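D-3-phosphoglycerate dehydrogenase-related protein (Vibrio cholerae, PDB 4S1V) probably catalyses the NAD-dependent oxidation of 3-phosphoglycerate, as a member of the D-isomer-specific 2-hydroxyacid dehydrogenase family. Local coordinates at residues A5-Y10 against T29-S34; L150-L155 against S207-L212; P69-I74 against Y92-L97; S102-A107 against G159-Q164. One frame throughout, in Å; residues are numbered along the deposited sequence.

Interaction 1. Residues A5-Y10 against T29-S34; sequences AILDDY and TVFNDS
I6 is gripped through its backbone by the neighbouring strand: I6 N donates to T29 O (2.9 Å), and I6 O receives F31 N (2.8 Å) in a nearly head-on bond. A5 pairs with T29 and I6 with V30 in parallel register. I6 and V30 point the same way from the sheet and lie side by side, I6 CD1 touching V30 CG2 (3.9 Å). On the other face, A5 CB comes to the edge of the F31 ring, while the methyl CG2 of T29 sits over one face of that ring. Past the strand ends the bonds are less regular. D9 N reaches F31 O (3.0 Å), and the amide nitrogen ND2 of N32 returns to D9 O (2.8 Å), from a direction tilted out of the carbonyl plane. N32 CG lies anti to its own carbonyl carbon (chi1 -54°), which lets the amide run beside the D9 side chain. V30 CG1 packs on D9 OD2 at 3.6 Å. A water accepts from D8 N and donates to D33 O, bridging the two loops. Around this shell, N12 OD1 takes a further bond from N32 ND2, V14 N donates to D9 OD2, and R44 pairs with D33. D9 centres an inverse gamma turn, and D8 O lies over the middle of the Y10 ring (3.4 Å above its plane); W133 of the second subunit meets that ring edge-to-face. Strands 3-6 and 27-30 pair at the edge of a parallel sheet of order 2-1-3-4-5, flavodoxin-like as in this family's smaller domain.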
loop_
_atom_site.group_PDB
_atom_site.type_symbol
_atom_site.label_atom_id
_atom_site.label_comp_id
_atom_site.label_asym_id
_atom_site.label_seq_id
_atom_site.Cartn_x
_atom_site.Cartn_y
_atom_site.Cartn_z
ATOM N N ALA C 5 -14.287 -16.018 -39.991
ATOM C CA ALA C 5 -14.222 -15.678 -38.572
ATOM C C ALA C 5 -12.794 -15.365 -38.114
ATOM O O ALA C 5 -11.850 -16.098 -38.430
ATOM C CB ALA C 5 -14.829 -16.786 -37.722
ATOM N N ILE C 6 -12.645 -14.267 -37.374
ATOM C CA ILE C 6 -11.376 -13.933 -36.733
ATOM C C ILE C 6 -11.544 -14.130 -35.233
ATOM O O ILE C 6 -12.398 -13.491 -34.611
ATOM C CB ILE C 6 -10.914 -12.488 -37.031
ATOM C CG1 ILE C 6 -10.880 -12.227 -38.540
ATOM C CG2 ILE C 6 -9.535 -12.236 -36.426
ATOM C CD1 ILE C 6 -10.461 -10.818 -38.907
ATOM N N LEU C 7 -10.741 -15.024 -34.662
ATOM C CA LEU C 7 -10.846 -15.349 -33.237
ATOM C C LEU C 7 -9.972 -14.468 -32.326
ATOM O O LEU C 7 -8.960 -13.909 -32.758
ATOM C CB LEU C 7 -10.532 -16.832 -32.994
ATOM C CG LEU C 7 -11.445 -17.913 -33.581
ATOM C CD1 LEU C 7 -10.890 -19.299 -33.265
ATOM C CD2 LEU C 7 -12.872 -17.782 -33.052
ATOM N N ASP C 8 -10.408 -14.324 -31.078
ATOM C CA ASP C 8 -9.575 -13.801 -29.981
ATOM C C ASP C 8 -9.022 -12.366 -30.107
ATOM O O ASP C 8 -7.951 -12.077 -29.573
ATOM C CB ASP C 8 -8.431 -14.781 -29.679
ATOM C CG ASP C 8 -8.922 -16.193 -29.409
ATOM O OD1 ASP C 8 -9.763 -16.384 -28.506
ATOM O OD2 ASP C 8 -8.457 -17.120 -30.094
ATOM N N ASP C 9 -9.746 -11.470 -30.779
ATOM C CA ASP C 9 -9.331 -10.061 -30.857
ATOM C C ASP C 9 -9.869 -9.282 -29.653
ATOM O O ASP C 9 -10.858 -8.552 -29.766
ATOM C CB ASP C 9 -9.777 -9.434 -32.189
ATOM C CG ASP C 9 -9.386 -7.956 -32.329
ATOM O OD1 ASP C 9 -8.539 -7.448 -31.567
ATOM O OD2 ASP C 9 -9.939 -7.287 -33.222
ATOM N N TYR C 10 -9.197 -9.426 -28.508
ATOM C CA TYR C 10 -9.727 -8.934 -27.221
ATOM C C TYR C 10 -10.047 -7.430 -27.141
ATOM O O TYR C 10 -10.951 -7.017 -26.409
ATOM C CB TYR C 10 -8.811 -9.335 -26.057
ATOM C CG TYR C 10 -8.340 -10.768 -26.098
ATOM C CD1 TYR C 10 -9.250 -11.823 -26.118
ATOM C CD2 TYR C 10 -6.978 -11.069 -26.098
ATOM C CE1 TYR C 10 -8.823 -13.142 -26.155
ATOM C CE2 TYR C 10 -6.535 -12.383 -26.128
ATOM C CZ TYR C 10 -7.462 -13.417 -26.161
ATOM O OH TYR C 10 -7.029 -14.719 -26.199
ATOM N N THR C 29 -16.768 -11.880 -39.563
ATOM C CA THR C 29 -17.093 -11.657 -38.148
ATOM C C THR C 29 -15.824 -11.740 -37.305
ATOM O O THR C 29 -15.063 -12.712 -37.401
ATOM C CB THR C 29 -18.105 -12.689 -37.609
ATOM O OG1 THR C 29 -19.256 -12.723 -38.461
ATOM C CG2 THR C 29 -18.534 -12.332 -36.181
ATOM N N VAL C 30 -15.607 -10.713 -36.486
ATOM C CA VAL C 30 -14.480 -10.660 -35.563
ATOM C C VAL C 30 -14.962 -10.890 -34.134
ATOM O O VAL C 30 -15.746 -10.101 -33.597
ATOM C CB VAL C 30 -13.745 -9.302 -35.633
ATOM C CG1 VAL C 30 -12.490 -9.342 -34.775
ATOM C CG2 VAL C 30 -13.389 -8.950 -37.075
ATOM N N PHE C 31 -14.487 -11.969 -33.520
ATOM C CA PHE C 31 -14.821 -12.251 -32.129
ATOM C C PHE C 31 -13.799 -11.638 -31.178
ATOM O O PHE C 31 -12.633 -11.465 -31.538
ATOM C CB PHE C 31 -15.008 -13.750 -31.910
ATOM C CG PHE C 31 -16.198 -14.307 -32.635
ATOM C CD1 PHE C 31 -17.489 -14.083 -32.152
ATOM C CD2 PHE C 31 -16.039 -15.030 -33.815
ATOM C CE1 PHE C 31 -18.593 -14.580 -32.826
ATOM C CE2 PHE C 31 -17.141 -15.531 -34.491
ATOM C CZ PHE C 31 -18.418 -15.303 -33.998
ATOM N N ASN C 32 -14.252 -11.290 -29.975
ATOM C CA ASN C 32 -13.465 -10.466 -29.054
ATOM C C ASN C 32 -13.294 -11.083 -27.673
ATOM O O ASN C 32 -12.463 -10.639 -26.879
ATOM C CB ASN C 32 -14.097 -9.074 -28.908
ATOM C CG ASN C 32 -14.321 -8.379 -30.239
ATOM O OD1 ASN C 32 -15.403 -7.847 -30.492
ATOM N ND2 ASN C 32 -13.301 -8.373 -31.097
ATOM N N ASP C 33 -14.098 -12.094 -27.381
ATOM C CA ASP C 33 -14.032 -12.752 -26.091
ATOM C C ASP C 33 -13.084 -13.939 -26.157
ATOM O O ASP C 33 -12.715 -14.394 -27.237
ATOM C CB ASP C 33 -15.433 -13.155 -25.591
ATOM C CG ASP C 33 -16.215 -14.003 -26.594
ATOM O OD1 ASP C 33 -15.680 -14.348 -27.672
ATOM O OD2 ASP C 33 -17.387 -14.321 -26.296
ATOM N N SER C 34 -12.668 -14.418 -24.995
ATOM C CA SER C 34 -11.838 -15.597 -24.934
ATOM C C SER C 34 -12.723 -16.792 -24.610
ATOM O O SER C 34 -13.261 -16.902 -23.510
ATOM C CB SER C 34 -10.736 -15.417 -23.891
ATOM O OG SER C 34 -10.156 -16.661 -23.559
HETATM O O HOH W 1 -12.787 -15.321 -29.930
#

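Interaction 2. Residues L150-L155 against S207-L212; sequences LGIWGL and SLHLRL
S207 is held to G151 and W153 by two nearly straight backbone bonds, S207 N to G151 O (2.7 Å) and W153 N to S207 O (3.0 Å). Its side chain leaves the sheet on the face of I152, where S207 OG also accepts a weak bond from H209 NE2. L208 pairs with W153 on the other face, and the two side chains run alongside each other: L208 CD2 meets both CB and CE3 of W153, each at 3.9 Å. The strands form the centre of the parallel Rossmann sheet of the NAD-binding domain, 150-153 leading into a glycine-rich turn consistent with the GxGxxG dinucleotide-binding pattern, G154 being its probable first glycine. At H209 the regular pairing closes with H209 N on W153 O (2.8 Å). The imidazole then turns back to the I152 face, its CD2 against I152 CG2, with I158 and I162 also in contact. G154 (phi 97°) brings its CA to H209 O in a CH···O contact (3.5 Å); its backbone angles call for glycine, and a beta carbon would run into H209 O and crowd L210 CD2. L210 crosses over the indole. Its CG is anti to the carbonyl carbon (chi1 -63°), which places both methyls at the pyrrole part of W153: CD1 sits over the face of the five-membered ring in a CH-pi contact, 3.6 Å from the centroid and 18° off the normal, while CD2 touches W153 CD1 at 3.5 Å. The same indole meets the ring of W176 edge-to-face and packs on F199 and F200.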
loop_
_atom_site.group_PDB
_atom_site.type_symbol
_atom_site.label_atom_id
_atom_site.label_comp_id
_atom_site.label_asym_id
_atom_site.label_seq_id
_atom_site.Cartn_x
_atom_site.Cartn_y
_atom_site.Cartn_z
ATOM N N LEU C 150 23.713 -8.612 -18.583
ATOM C CA LEU C 150 22.503 -9.080 -19.219
ATOM C C LEU C 150 22.735 -10.476 -19.760
ATOM O O LEU C 150 23.536 -10.667 -20.681
ATOM C CB LEU C 150 22.067 -8.121 -20.338
ATOM C CG LEU C 150 20.893 -8.529 -21.238
ATOM C CD1 LEU C 150 19.627 -8.786 -20.432
ATOM C CD2 LEU C 150 20.648 -7.449 -22.279
ATOM N N GLY C 151 22.019 -11.447 -19.200
ATOM C CA GLY C 151 22.087 -12.822 -19.684
ATOM C C GLY C 151 20.992 -13.142 -20.680
ATOM O O GLY C 151 19.812 -12.953 -20.400
ATOM N N ILE C 152 21.389 -13.628 -21.852
ATOM C CA ILE C 152 20.450 -13.964 -22.907
ATOM C C ILE C 152 20.571 -15.447 -23.228
ATOM O O ILE C 152 21.663 -15.933 -23.550
ATOM C CB ILE C 152 20.685 -13.096 -24.161
ATOM C CG1 ILE C 152 20.599 -11.619 -23.783
ATOM C CG2 ILE C 152 19.687 -13.432 -25.268
ATOM C CD1 ILE C 152 21.165 -10.692 -24.827
ATOM N N TRP C 153 19.462 -16.171 -23.068
ATOM C CA TRP C 153 19.379 -17.559 -23.495
ATOM C C TRP C 153 18.701 -17.571 -24.831
ATOM O O TRP C 153 17.499 -17.314 -24.922
ATOM C CB TRP C 153 18.598 -18.402 -22.490
ATOM C CG TRP C 153 18.733 -19.896 -22.680
ATOM C CD1 TRP C 153 18.971 -20.589 -23.868
ATOM C CD2 TRP C 153 18.618 -20.945 -21.645
ATOM N NE1 TRP C 153 19.021 -21.946 -23.643
ATOM C CE2 TRP C 153 18.822 -22.222 -22.331
ATOM C CE3 TRP C 153 18.388 -20.945 -20.269
ATOM C CZ2 TRP C 153 18.787 -23.436 -21.652
ATOM C CZ3 TRP C 153 18.346 -22.172 -19.598
ATOM C CH2 TRP C 153 18.550 -23.388 -20.274
ATOM N N GLY C 154 19.478 -17.836 -25.883
ATOM C CA GLY C 154 18.975 -17.850 -27.266
ATOM C C GLY C 154 19.229 -16.548 -28.004
ATOM O O GLY C 154 18.611 -15.523 -27.704
ATOM N N LEU C 155 20.126 -16.583 -28.986
ATOM C CA LEU C 155 20.506 -15.364 -29.706
ATOM C C LEU C 155 19.925 -15.306 -31.118
ATOM O O LEU C 155 20.638 -15.039 -32.085
ATOM C CB LEU C 155 22.037 -15.178 -29.714
ATOM C CG LEU C 155 22.600 -13.756 -29.851
ATOM C CD1 LEU C 155 22.305 -12.908 -28.620
ATOM C CD2 LEU C 155 24.095 -13.794 -30.125
ATOM N N SER C 207 17.231 -13.160 -19.526
ATOM C CA SER C 207 16.081 -13.167 -20.431
ATOM C C SER C 207 16.059 -14.395 -21.340
ATOM O O SER C 207 17.069 -14.729 -21.971
ATOM C CB SER C 207 16.055 -11.887 -21.266
ATOM O OG SER C 207 14.771 -11.667 -21.819
ATOM N N LEU C 208 14.906 -15.062 -21.406
ATOM C CA LEU C 208 14.735 -16.242 -22.251
ATOM C C LEU C 208 14.214 -15.884 -23.633
ATOM O O LEU C 208 13.183 -15.199 -23.761
ATOM C CB LEU C 208 13.768 -17.239 -21.603
ATOM C CG LEU C 208 14.078 -17.771 -20.196
ATOM C CD1 LEU C 208 13.037 -18.806 -19.790
ATOM C CD2 LEU C 208 15.477 -18.372 -20.120
ATOM N N HIS C 209 14.917 -16.360 -24.665
ATOM C CA HIS C 209 14.448 -16.219 -26.043
ATOM C C HIS C 209 14.597 -17.516 -26.785
ATOM O O HIS C 209 15.484 -17.674 -27.619
ATOM C CB HIS C 209 15.131 -15.044 -26.732
ATOM C CG HIS C 209 14.963 -13.748 -25.979
ATOM N ND1 HIS C 209 13.873 -12.971 -26.113
ATOM C CD2 HIS C 209 15.755 -13.147 -25.003
ATOM C CE1 HIS C 209 13.972 -11.914 -25.285
ATOM N NE2 HIS C 209 15.126 -12.024 -24.607
ATOM N N LEU C 210 13.725 -18.465 -26.447
ATOM C CA LEU C 210 13.723 -19.803 -27.038
ATOM C C LEU C 210 12.339 -20.143 -27.529
ATOM O O LEU C 210 11.346 -19.688 -26.958
ATOM C CB LEU C 210 14.103 -20.859 -26.000
ATOM C CG LEU C 210 15.487 -20.801 -25.365
ATOM C CD1 LEU C 210 15.626 -21.932 -24.353
ATOM C CD2 LEU C 210 16.564 -20.886 -26.440
ATOM N N ARG C 211 12.282 -20.956 -28.582
ATOM C CA ARG C 211 11.037 -21.590 -29.002
ATOM C C ARG C 211 10.757 -22.764 -28.076
ATOM O O ARG C 211 11.688 -23.429 -27.616
ATOM C CB ARG C 211 11.139 -22.101 -30.440
ATOM C CG ARG C 211 11.080 -21.019 -31.507
ATOM C CD ARG C 211 10.553 -21.563 -32.830
ATOM N NE ARG C 211 11.390 -22.644 -33.359
ATOM C CZ ARG C 211 12.445 -22.470 -34.153
ATOM N NH1 ARG C 211 12.810 -21.250 -34.531
ATOM N NH2 ARG C 211 13.135 -23.521 -34.574
ATOM N N LEU C 212 9.475 -23.013 -27.811
ATOM C CA LEU C 212 9.054 -24.128 -26.974
ATOM C C LEU C 212 8.891 -25.409 -27.793
ATOM O O LEU C 212 8.170 -25.435 -28.792
ATOM C CB LEU C 212 7.742 -23.798 -26.245
ATOM C CG LEU C 212 7.099 -24.910 -25.403
ATOM C CD1 LEU C 212 7.923 -25.234 -24.158
ATOM C CD2 LEU C 212 5.662 -24.558 -25.029
#

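Interaction 3. Residues P69-I74 against Y92-L97; sequences PNLKLI and YGVTVL
V94 lies across both L71 and I74, and its two methyls divide the work. CG1, anti to the backbone N (chi1 -179°), meets I74 CG1 at 3.8 Å and also L71 CG; CG2 rests against L71 O (3.6 Å). Both neighbours come at V94 on a slant, giving a branched aliphatic cluster to which L51 and L53 of strand 50-53 and C89 of helix 86-91 add their side chains. On the opposite face of the sheet, L73 and L97 cross at about a right angle, touching methyl to methyl through their CD1 atoms (3.7 Å). L73 CG is anti to its backbone N (chi1 167°), and its CD1 thereby also approaches T95 O at 3.5 Å; F311 of helix 294-312 packs against L73 and T95. This is the strand pairing of a beta-alpha-beta unit: strand 73-76, helix 86-91, then the parallel strand 95-98. The helix ends in a Schellman motif with G93 at positive phi, after which the chain turns into the last strand of the sheet. Three backbone bonds join the strands. T95 N donates to K72 O (2.9 Å) from 25° out of the carbonyl plane, whereas I74 N to T95 O (2.8 Å) and L97 N to I74 O (2.9 Å) are nearly in line with their carbonyls. I74 also lays its CB near V96 CG2, these two side chains leaving the sheet on the same face.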
loop_
_atom_site.group_PDB
_atom_site.type_symbol
_atom_site.label_atom_id
_atom_site.label_comp_id
_atom_site.label_asym_id
_atom_site.label_seq_id
_atom_site.Cartn_x
_atom_site.Cartn_y
_atom_site.Cartn_z
ATOM N N PRO C 69 -17.673 -29.003 -40.382
ATOM C CA PRO C 69 -17.606 -29.538 -41.752
ATOM C C PRO C 69 -17.566 -28.489 -42.872
ATOM O O PRO C 69 -17.143 -28.804 -43.988
ATOM C CB PRO C 69 -18.882 -30.380 -41.857
ATOM C CG PRO C 69 -19.831 -29.727 -40.918
ATOM C CD PRO C 69 -18.988 -29.274 -39.764
ATOM N N ASN C 70 -18.010 -27.265 -42.593
ATOM C CA ASN C 70 -17.935 -26.198 -43.598
ATOM C C ASN C 70 -16.564 -25.508 -43.663
ATOM O O ASN C 70 -16.298 -24.741 -44.585
ATOM C CB ASN C 70 -19.039 -25.156 -43.388
ATOM C CG ASN C 70 -20.426 -25.767 -43.374
ATOM O OD1 ASN C 70 -20.730 -26.679 -44.143
ATOM N ND2 ASN C 70 -21.282 -25.255 -42.496
ATOM N N LEU C 71 -15.703 -25.782 -42.685
ATOM C CA LEU C 71 -14.366 -25.180 -42.645
ATOM C C LEU C 71 -13.464 -25.707 -43.762
ATOM O O LEU C 71 -13.242 -26.910 -43.874
ATOM C CB LEU C 71 -13.707 -25.420 -41.279
ATOM C CG LEU C 71 -12.378 -24.709 -40.990
ATOM C CD1 LEU C 71 -12.507 -23.195 -41.098
ATOM C CD2 LEU C 71 -11.828 -25.111 -39.628
ATOM N N LYS C 72 -12.941 -24.794 -44.579
ATOM C CA LYS C 72 -12.038 -25.156 -45.671
ATOM C C LYS C 72 -10.625 -24.640 -45.408
ATOM O O LYS C 72 -9.642 -25.285 -45.776
ATOM C CB LYS C 72 -12.560 -24.626 -47.016
ATOM C CG LYS C 72 -13.976 -25.083 -47.367
ATOM C CD LYS C 72 -14.361 -24.780 -48.816
ATOM C CE LYS C 72 -14.729 -23.312 -49.031
ATOM N NZ LYS C 72 -15.211 -23.042 -50.417
ATOM N N LEU C 73 -10.530 -23.485 -44.755
ATOM C CA LEU C 73 -9.238 -22.844 -44.552
ATOM C C LEU C 73 -8.996 -22.329 -43.134
ATOM O O LEU C 73 -9.862 -21.709 -42.520
ATOM C CB LEU C 73 -9.065 -21.690 -45.545
ATOM C CG LEU C 73 -7.921 -20.702 -45.295
ATOM C CD1 LEU C 73 -6.585 -21.314 -45.698
ATOM C CD2 LEU C 73 -8.171 -19.398 -46.040
ATOM N N ILE C 74 -7.794 -22.588 -42.635
ATOM C CA ILE C 74 -7.275 -21.859 -41.493
ATOM C C ILE C 74 -6.102 -20.996 -41.966
ATOM O O ILE C 74 -5.129 -21.509 -42.508
ATOM C CB ILE C 74 -6.834 -22.810 -40.377
ATOM C CG1 ILE C 74 -8.066 -23.498 -39.768
ATOM C CG2 ILE C 74 -6.034 -22.051 -39.323
ATOM C CD1 ILE C 74 -7.733 -24.626 -38.817
ATOM N N TYR C 92 -8.741 -33.693 -42.147
ATOM C CA TYR C 92 -10.152 -33.290 -42.133
ATOM C C TYR C 92 -10.522 -32.364 -43.286
ATOM O O TYR C 92 -11.573 -31.716 -43.254
ATOM C CB TYR C 92 -10.523 -32.636 -40.804
ATOM C CG TYR C 92 -10.811 -33.634 -39.722
ATOM C CD1 TYR C 92 -9.782 -34.135 -38.930
ATOM C CD2 TYR C 92 -12.108 -34.094 -39.497
ATOM C CE1 TYR C 92 -10.032 -35.056 -37.935
ATOM C CE2 TYR C 92 -12.367 -35.022 -38.500
ATOM C CZ TYR C 92 -11.322 -35.497 -37.727
ATOM O OH TYR C 92 -11.550 -36.420 -36.741
ATOM N N GLY C 93 -9.649 -32.300 -44.289
ATOM C CA GLY C 93 -9.869 -31.464 -45.470
ATOM C C GLY C 93 -9.723 -29.973 -45.214
ATOM O O GLY C 93 -10.317 -29.157 -45.918
ATOM N N VAL C 94 -8.932 -29.605 -44.212
ATOM C CA VAL C 94 -8.719 -28.186 -43.936
ATOM C C VAL C 94 -7.317 -27.769 -44.341
ATOM O O VAL C 94 -6.330 -28.325 -43.855
ATOM C CB VAL C 94 -9.007 -27.819 -42.468
ATOM C CG1 VAL C 94 -8.804 -26.324 -42.244
ATOM C CG2 VAL C 94 -10.425 -28.231 -42.085
ATOM N N THR C 95 -7.256 -26.819 -45.269
ATOM C CA THR C 95 -6.006 -26.188 -45.676
ATOM C C THR C 95 -5.544 -25.244 -44.570
ATOM O O THR C 95 -6.333 -24.447 -44.052
ATOM C CB THR C 95 -6.171 -25.392 -46.992
ATOM O OG1 THR C 95 -6.770 -26.229 -47.982
ATOM C CG2 THR C 95 -4.817 -24.898 -47.530
ATOM N N VAL C 96 -4.269 -25.360 -44.203
ATOM C CA VAL C 96 -3.633 -24.430 -43.276
ATOM C C VAL C 96 -2.570 -23.617 -44.008
ATOM O O VAL C 96 -1.592 -24.166 -44.511
ATOM C CB VAL C 96 -3.005 -25.160 -42.071
ATOM C CG1 VAL C 96 -2.250 -24.183 -41.173
ATOM C CG2 VAL C 96 -4.082 -25.880 -41.276
ATOM N N LEU C 97 -2.777 -22.308 -44.075
ATOM C CA LEU C 97 -1.783 -21.406 -44.655
ATOM C C LEU C 97 -1.152 -20.543 -43.559
ATOM O O LEU C 97 -1.839 -20.100 -42.632
ATOM C CB LEU C 97 -2.411 -20.531 -45.751
ATOM C CG LEU C 97 -2.963 -21.231 -47.008
ATOM C CD1 LEU C 97 -3.783 -20.274 -47.874
ATOM C CD2 LEU C 97 -1.834 -21.843 -47.829
HETATM O O HOH W 2 -13.914 -29.612 -42.962
#

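Interaction 4. Residues S102-A107 against G159-Q164; sequences SPVAPA and GQRIAQ
A107 N donates to P103 O (3.1 Å), a helical backbone bond that brings P103 and A107 round to the same flank, where both meet R161. No hydrogen bond passes between the two segments; the contact is made by carbon against carbon and by the flat end of the arginine. A107 CB touches R161 CB at 3.7 Å, at the foot of the arginine side chain. From there R161 is extended from CG to NE and carries its guanidinium alongside P103 and V104. V104 CG2 sits over one face of that group, 3.5 Å from R161 NH1, offset toward the rim. P103 CG approaches R161 NE (3.9 Å) on a slant. I162 also reaches A107: its CD1 lies close to A107 O (3.3 Å) and 4.0 Å from A107 CB. The bend at chi2 (-51°) directs this terminal methyl. Just ahead of P103, S102 OG accepts a weak capping bond from V104 N (3.3 Å). C110 and W111 also pack on I162, while S146 of the second subunit touches V104. Helix 157-168, with G159 probably the last glycine of a GxGxxG pattern, follows strand 150-153, the first in sequence of the seven-stranded sheet, as in the first beta-alpha-beta unit of a Rossmann fold; helix 104-119 packs against it and the same sheet face, touching L150, S207 and H209.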
loop_
_atom_site.group_PDB
_atom_site.type_symbol
_atom_site.label_atom_id
_atom_site.label_comp_id
_atom_site.label_asym_id
_atom_site.label_seq_id
_atom_site.Cartn_x
_atom_site.Cartn_y
_atom_site.Cartn_z
ATOM N N SER C 102 7.016 -10.177 -37.377
ATOM C CA SER C 102 8.154 -9.314 -37.122
ATOM C C SER C 102 8.682 -9.494 -35.701
ATOM O O SER C 102 7.886 -9.632 -34.771
ATOM C CB SER C 102 7.761 -7.858 -37.350
ATOM O OG SER C 102 8.809 -6.993 -36.946
ATOM N N PRO C 103 10.026 -9.499 -35.530
ATOM C CA PRO C 103 10.658 -9.613 -34.202
ATOM C C PRO C 103 10.780 -8.289 -33.443
ATOM O O PRO C 103 11.126 -8.296 -32.260
ATOM C CB PRO C 103 12.067 -10.130 -34.531
ATOM C CG PRO C 103 12.344 -9.598 -35.891
ATOM C CD PRO C 103 11.027 -9.509 -36.617
ATOM N N VAL C 104 10.502 -7.172 -34.114
ATOM C CA VAL C 104 10.733 -5.841 -33.543
ATOM C C VAL C 104 9.857 -5.506 -32.326
ATOM O O VAL C 104 10.388 -5.202 -31.260
ATOM C CB VAL C 104 10.677 -4.721 -34.621
ATOM C CG1 VAL C 104 10.956 -3.359 -33.995
ATOM C CG2 VAL C 104 11.692 -4.994 -35.725
ATOM N N ALA C 105 8.533 -5.558 -32.475
ATOM C CA ALA C 105 7.633 -5.279 -31.334
ATOM C C ALA C 105 7.893 -6.140 -30.093
ATOM O O ALA C 105 7.916 -5.605 -28.987
ATOM C CB ALA C 105 6.173 -5.336 -31.743
ATOM N N PRO C 106 8.074 -7.469 -30.266
ATOM C CA PRO C 106 8.443 -8.308 -29.122
ATOM C C PRO C 106 9.743 -7.874 -28.451
ATOM O O PRO C 106 9.805 -7.821 -27.235
ATOM C CB PRO C 106 8.601 -9.712 -29.720
ATOM C CG PRO C 106 8.191 -9.624 -31.149
ATOM C CD PRO C 106 7.625 -8.272 -31.418
ATOM N N ALA C 107 10.766 -7.559 -29.242
ATOM C CA ALA C 107 12.038 -7.121 -28.681
ATOM C C ALA C 107 11.855 -5.846 -27.855
ATOM O O ALA C 107 12.283 -5.792 -26.698
ATOM C CB ALA C 107 13.068 -6.911 -29.780
ATOM N N GLY C 159 16.452 -12.297 -29.524
ATOM C CA GLY C 159 17.631 -12.263 -28.648
ATOM C C GLY C 159 18.690 -11.248 -29.059
ATOM O O GLY C 159 19.182 -10.485 -28.218
ATOM N N GLN C 160 19.028 -11.222 -30.351
ATOM C CA GLN C 160 20.057 -10.311 -30.872
ATOM C C GLN C 160 19.713 -8.844 -30.656
ATOM O O GLN C 160 20.594 -8.025 -30.371
ATOM C CB GLN C 160 20.298 -10.552 -32.361
ATOM C CG GLN C 160 21.253 -11.694 -32.654
ATOM C CD GLN C 160 21.300 -12.054 -34.125
ATOM O OE1 GLN C 160 21.633 -11.219 -34.969
ATOM N NE2 GLN C 160 20.977 -13.306 -34.439
ATOM N N ARG C 161 18.432 -8.521 -30.800
ATOM C CA ARG C 161 17.949 -7.172 -30.564
ATOM C C ARG C 161 18.050 -6.770 -29.100
ATOM O O ARG C 161 18.401 -5.629 -28.800
ATOM C CB ARG C 161 16.523 -7.011 -31.086
ATOM C CG ARG C 161 16.487 -6.953 -32.604
ATOM C CD ARG C 161 15.091 -6.901 -33.179
ATOM N NE ARG C 161 15.155 -7.184 -34.614
ATOM C CZ ARG C 161 15.211 -6.264 -35.572
ATOM N NH1 ARG C 161 15.180 -4.971 -35.283
ATOM N NH2 ARG C 161 15.280 -6.647 -36.833
ATOM N N ILE C 162 17.753 -7.712 -28.204
ATOM C CA ILE C 162 17.868 -7.495 -26.755
ATOM C C ILE C 162 19.322 -7.216 -26.364
ATOM O O ILE C 162 19.594 -6.329 -25.551
ATOM C CB ILE C 162 17.283 -8.691 -25.957
ATOM C CG1 ILE C 162 15.808 -8.947 -26.330
ATOM C CG2 ILE C 162 17.405 -8.485 -24.453
ATOM C CD1 ILE C 162 14.905 -7.734 -26.269
ATOM N N ALA C 163 20.249 -7.976 -26.954
ATOM C CA ALA C 163 21.693 -7.765 -26.769
ATOM C C ALA C 163 22.137 -6.372 -27.195
ATOM O O ALA C 163 22.879 -5.719 -26.475
ATOM C CB ALA C 163 22.487 -8.821 -27.517
ATOM N N GLN C 164 21.674 -5.914 -28.359
ATOM C CA GLN C 164 22.016 -4.571 -28.831
ATOM C C GLN C 164 21.478 -3.514 -27.876
ATOM O O GLN C 164 22.140 -2.501 -27.641
ATOM C CB GLN C 164 21.480 -4.326 -30.246
ATOM C CG GLN C 164 22.249 -5.072 -31.323
ATOM C CD GLN C 164 21.542 -5.098 -32.661
ATOM O OE1 GLN C 164 20.312 -4.986 -32.744
ATOM N NE2 GLN C 164 22.320 -5.256 -33.732
#

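In the fold
The four contacts divide between two parallel sheets. Interactions 1 and 3 belong to the five-stranded sheet, in order 27-30, 3-6, 50-53, 73-76, 95-98; each includes one of its outermost strands, and their centres lie 18 Å apart. Interaction 2 sits at the middle of the seven-stranded sheet of the NAD-binding domain, 31 Å from interaction 1 and 34 Å from interaction 3, centre to centre. Interaction 4 touches it, with centres 11 Å apart: Q160 probably bonds to L155 O and A163 packs on I152. Along the chain, 1 and 3 close before 4 opens, and the segments of 4 and 2 alternate. This matches the family's two-domain build.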